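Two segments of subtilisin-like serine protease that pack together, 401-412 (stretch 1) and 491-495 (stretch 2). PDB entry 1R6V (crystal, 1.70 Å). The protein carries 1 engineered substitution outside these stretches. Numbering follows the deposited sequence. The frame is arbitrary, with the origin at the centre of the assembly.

Stretch 1 401-412: AKPWQIRKLLEN
Stretch 2 491-495: PHIDS

Stretch 1 opens in an extended loop, with phi/psi of -64/141 at Ala401 and -92/156 at Lys402. Lys402 is the N-cap. From Pro403 to Asn412 the chain is helical, and the helix continues later in the chain. Its phi values lie between -51 and -70, its psi values between -22 and -46. Regular backbone bonds hold it, such as Arg407 N to Pro403 O at 3.0 Å and Lys408 N to Trp404 O at 2.8 Å. At the start, Lys402 O accepts from Ile406 N at 3.2 Å and, weakly, from Gln405 N at 2.9 Å. The side chain of Gln405 folds back, and its OE1 takes the Lys402 N proton at 2.9 Å.

Stretch 2 is mostly extended, but it turns a corner at His492. There phi/psi is 50/41, in the left-handed region. Pro491 before it is at -82/142. Ile493 at -95/169 and Asp494 at -65/147 follow, and Ser495 is at -87/163. The two stretches come closest in backbone at Trp404 and His492, whose CA atoms are 4.6 Å apart. Together they bury 329 Å².

His492 has the largest share of covered surface. Its chi1 is m (-61°) and its chi2 is -80°, which sets the ring against the first turn of the helix. Trp404 N donates to His492 ND1 at 3.2 Å. In the first turn of a helix the backbone NH groups lack a partner four residues back, so this NH is free to reach the imidazole. Pro403 CB lies over one face of the His492 ring, 3.9 Å from its centroid and 16° off the normal. Pro403 CD also approaches His492 CE1 at 3.4 Å. Trp404, with chi1 p (74°) and chi2 -103°, meets the imidazole rim to rim. The centroid of its five-membered ring is 5.7 Å from that of His492, with the planes at 31°.

One turn further on, Arg407 points toward stretch 2. Its chi angles are t, t, p and 74°. The guanidinium presents its edge. Arg407 NH2 donates to His492 O at 3.1 Å, nearly straight at 168°. Asp494 OD1 receives both Arg407 NH1 at 2.8 Å and Arg407 NH2 at 2.9 Å, as a salt bridge. Water 1 accepts from Arg407 NE at 2.9 Å and donates to His492 O at 2.8 Å, so that carbonyl is served both directly and through water.

Asp494 has chi1 m (-73°) and chi2 -11°. Its CB points sideways, but the carboxylate comes nearer the helix. Lys408, with chi1 to chi3 all m and chi4 t, adds a weak bond from NZ to Asp494 OD1 at 3.4 Å. Glu411 (m, t, 1°) completes the charged cluster. Its OE2 accepts from Arg407 NH1 at 3.0 Å, and its OE1 from Lys408 NZ at 2.9 Å. Glu411 OE1 lies 4.2 Å from Asp494 OD1, a like-charge approach offset by the two shared cations. Water 2 donates to Asp494 OD2 at 2.5 Å and weakly to Glu411 OE1 at 3.4 Å.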

# COMPACT_ATOMS: atom_id res chain seq x y z
N ALA A 401 13.84 2.95 -21.00
CA ALA A 401 14.08 2.38 -19.68
C ALA A 401 12.83 1.88 -18.96
O ALA A 401 11.77 2.50 -19.01
CB ALA A 401 14.80 3.39 -18.79
N LYS A 402 12.99 0.76 -18.27
CA LYS A 402 11.91 0.19 -17.47
C LYS A 402 12.15 0.79 -16.10
O LYS A 402 13.28 1.18 -15.79
CB LYS A 402 12.02 -1.33 -17.43
CG LYS A 402 11.75 -1.95 -18.79
CD LYS A 402 11.99 -3.43 -18.80
CE LYS A 402 11.53 -4.03 -20.12
NZ LYS A 402 12.15 -3.35 -21.30
N PRO A 403 11.11 0.88 -15.25
CA PRO A 403 11.33 1.46 -13.93
C PRO A 403 12.49 0.88 -13.11
O PRO A 403 13.25 1.64 -12.49
CB PRO A 403 9.96 1.31 -13.26
CG PRO A 403 9.04 1.56 -14.45
CD PRO A 403 9.67 0.69 -15.52
N TRP A 404 12.66 -0.43 -13.10
CA TRP A 404 13.75 -0.99 -12.32
C TRP A 404 15.11 -0.54 -12.86
O TRP A 404 16.07 -0.38 -12.11
CB TRP A 404 13.69 -2.53 -12.26
CG TRP A 404 14.06 -3.28 -13.53
CD1 TRP A 404 13.21 -3.87 -14.41
CD2 TRP A 404 15.39 -3.61 -13.97
NE1 TRP A 404 13.92 -4.55 -15.38
CE2 TRP A 404 15.26 -4.40 -15.13
CE3 TRP A 404 16.68 -3.30 -13.50
CZ2 TRP A 404 16.36 -4.90 -15.82
CZ3 TRP A 404 17.77 -3.79 -14.19
CH2 TRP A 404 17.61 -4.59 -15.34
N GLN A 405 15.19 -0.32 -14.17
CA GLN A 405 16.46 0.12 -14.75
C GLN A 405 16.81 1.52 -14.29
O GLN A 405 17.97 1.83 -14.03
CB GLN A 405 16.39 0.07 -16.28
CG GLN A 405 16.28 -1.33 -16.85
CD GLN A 405 16.23 -1.32 -18.38
OE1 GLN A 405 15.26 -0.86 -18.97
NE2 GLN A 405 17.28 -1.82 -19.01
N ILE A 406 15.80 2.38 -14.20
CA ILE A 406 16.04 3.74 -13.73
C ILE A 406 16.49 3.69 -12.28
O ILE A 406 17.48 4.35 -11.91
CB ILE A 406 14.77 4.61 -13.85
CG1 ILE A 406 14.45 4.86 -15.34
CG2 ILE A 406 14.96 5.94 -13.07
CD1 ILE A 406 15.52 5.68 -16.09
N ARG A 407 15.80 2.91 -11.45
CA ARG A 407 16.20 2.84 -10.06
C ARG A 407 17.61 2.28 -9.93
O ARG A 407 18.43 2.83 -9.19
CB ARG A 407 15.24 1.99 -9.22
CG ARG A 407 15.64 1.92 -7.75
CD ARG A 407 14.59 1.17 -6.93
NE ARG A 407 14.36 -0.19 -7.43
CZ ARG A 407 15.20 -1.20 -7.26
NH1 ARG A 407 16.34 -1.02 -6.60
NH2 ARG A 407 14.90 -2.39 -7.77
N LYS A 408 17.91 1.18 -10.63
CA LYS A 408 19.26 0.63 -10.50
C LYS A 408 20.33 1.57 -11.00
O LYS A 408 21.45 1.56 -10.49
CB LYS A 408 19.38 -0.72 -11.23
CG LYS A 408 18.54 -1.84 -10.62
CD LYS A 408 18.76 -2.03 -9.09
CE LYS A 408 20.22 -2.13 -8.71
NZ LYS A 408 20.36 -2.34 -7.22
N LEU A 409 20.02 2.37 -12.01
CA LEU A 409 21.01 3.31 -12.54
C LEU A 409 21.34 4.31 -11.44
O LEU A 409 22.50 4.64 -11.20
CB LEU A 409 20.46 4.04 -13.77
CG LEU A 409 21.40 5.09 -14.40
CD1 LEU A 409 22.81 4.51 -14.67
CD2 LEU A 409 20.77 5.57 -15.69
N LEU A 410 20.30 4.80 -10.76
CA LEU A 410 20.53 5.74 -9.67
C LEU A 410 21.37 5.15 -8.55
O LEU A 410 22.27 5.80 -8.03
CB LEU A 410 19.20 6.21 -9.07
CG LEU A 410 18.28 7.00 -9.99
CD1 LEU A 410 17.05 7.37 -9.20
CD2 LEU A 410 18.97 8.21 -10.52
N GLU A 411 21.06 3.91 -8.16
CA GLU A 411 21.77 3.26 -7.07
C GLU A 411 23.21 2.92 -7.47
O GLU A 411 24.12 3.06 -6.65
CB GLU A 411 21.01 2.02 -6.63
CG GLU A 411 19.66 2.36 -5.97
CD GLU A 411 18.79 1.14 -5.70
OE1 GLU A 411 19.22 0.00 -6.00
OE2 GLU A 411 17.66 1.34 -5.19
N ASN A 412 23.40 2.50 -8.71
CA ASN A 412 24.73 2.14 -9.19
C ASN A 412 25.66 3.34 -9.34
O ASN A 412 26.89 3.17 -9.31
CB ASN A 412 24.66 1.41 -10.53
CG ASN A 412 24.04 0.03 -10.42
OD1 ASN A 412 23.93 -0.52 -9.33
ND2 ASN A 412 23.65 -0.54 -11.56
N PRO A 491 6.78 -5.79 -8.15
CA PRO A 491 7.26 -5.22 -9.41
C PRO A 491 8.55 -4.43 -9.33
O PRO A 491 8.81 -3.73 -8.35
CB PRO A 491 6.10 -4.34 -9.86
CG PRO A 491 5.48 -3.89 -8.57
CD PRO A 491 5.61 -5.07 -7.63
N HIS A 492 9.35 -4.58 -10.37
CA HIS A 492 10.59 -3.83 -10.49
C HIS A 492 11.50 -3.84 -9.28
O HIS A 492 12.09 -2.83 -8.95
CB HIS A 492 10.21 -2.41 -10.89
CG HIS A 492 9.50 -2.36 -12.20
ND1 HIS A 492 10.17 -2.41 -13.40
CD2 HIS A 492 8.18 -2.41 -12.51
CE1 HIS A 492 9.30 -2.52 -14.39
NE2 HIS A 492 8.09 -2.52 -13.87
N ILE A 493 11.64 -5.01 -8.66
CA ILE A 493 12.52 -5.16 -7.52
C ILE A 493 13.88 -5.68 -8.00
O ILE A 493 14.04 -6.08 -9.16
CB ILE A 493 11.96 -6.17 -6.47
CG1 ILE A 493 11.83 -7.58 -7.07
CG2 ILE A 493 10.60 -5.69 -5.95
CD1 ILE A 493 11.67 -8.68 -5.99
N ASP A 494 14.86 -5.66 -7.11
CA ASP A 494 16.20 -6.15 -7.42
C ASP A 494 16.24 -7.65 -7.71
O ASP A 494 15.50 -8.44 -7.10
CB ASP A 494 17.16 -5.96 -6.23
CG ASP A 494 17.57 -4.54 -5.99
OD1 ASP A 494 17.30 -3.67 -6.84
OD2 ASP A 494 18.20 -4.30 -4.92
N SER A 495 17.13 -8.05 -8.61
CA SER A 495 17.32 -9.47 -8.83
C SER A 495 18.37 -9.80 -7.75
O SER A 495 19.01 -8.90 -7.21
CB SER A 495 17.89 -9.73 -10.22
OG SER A 495 19.08 -8.99 -10.43
O HOH W 1 12.00 -0.04 -9.09
O HOH W 2 18.25 -2.19 -3.59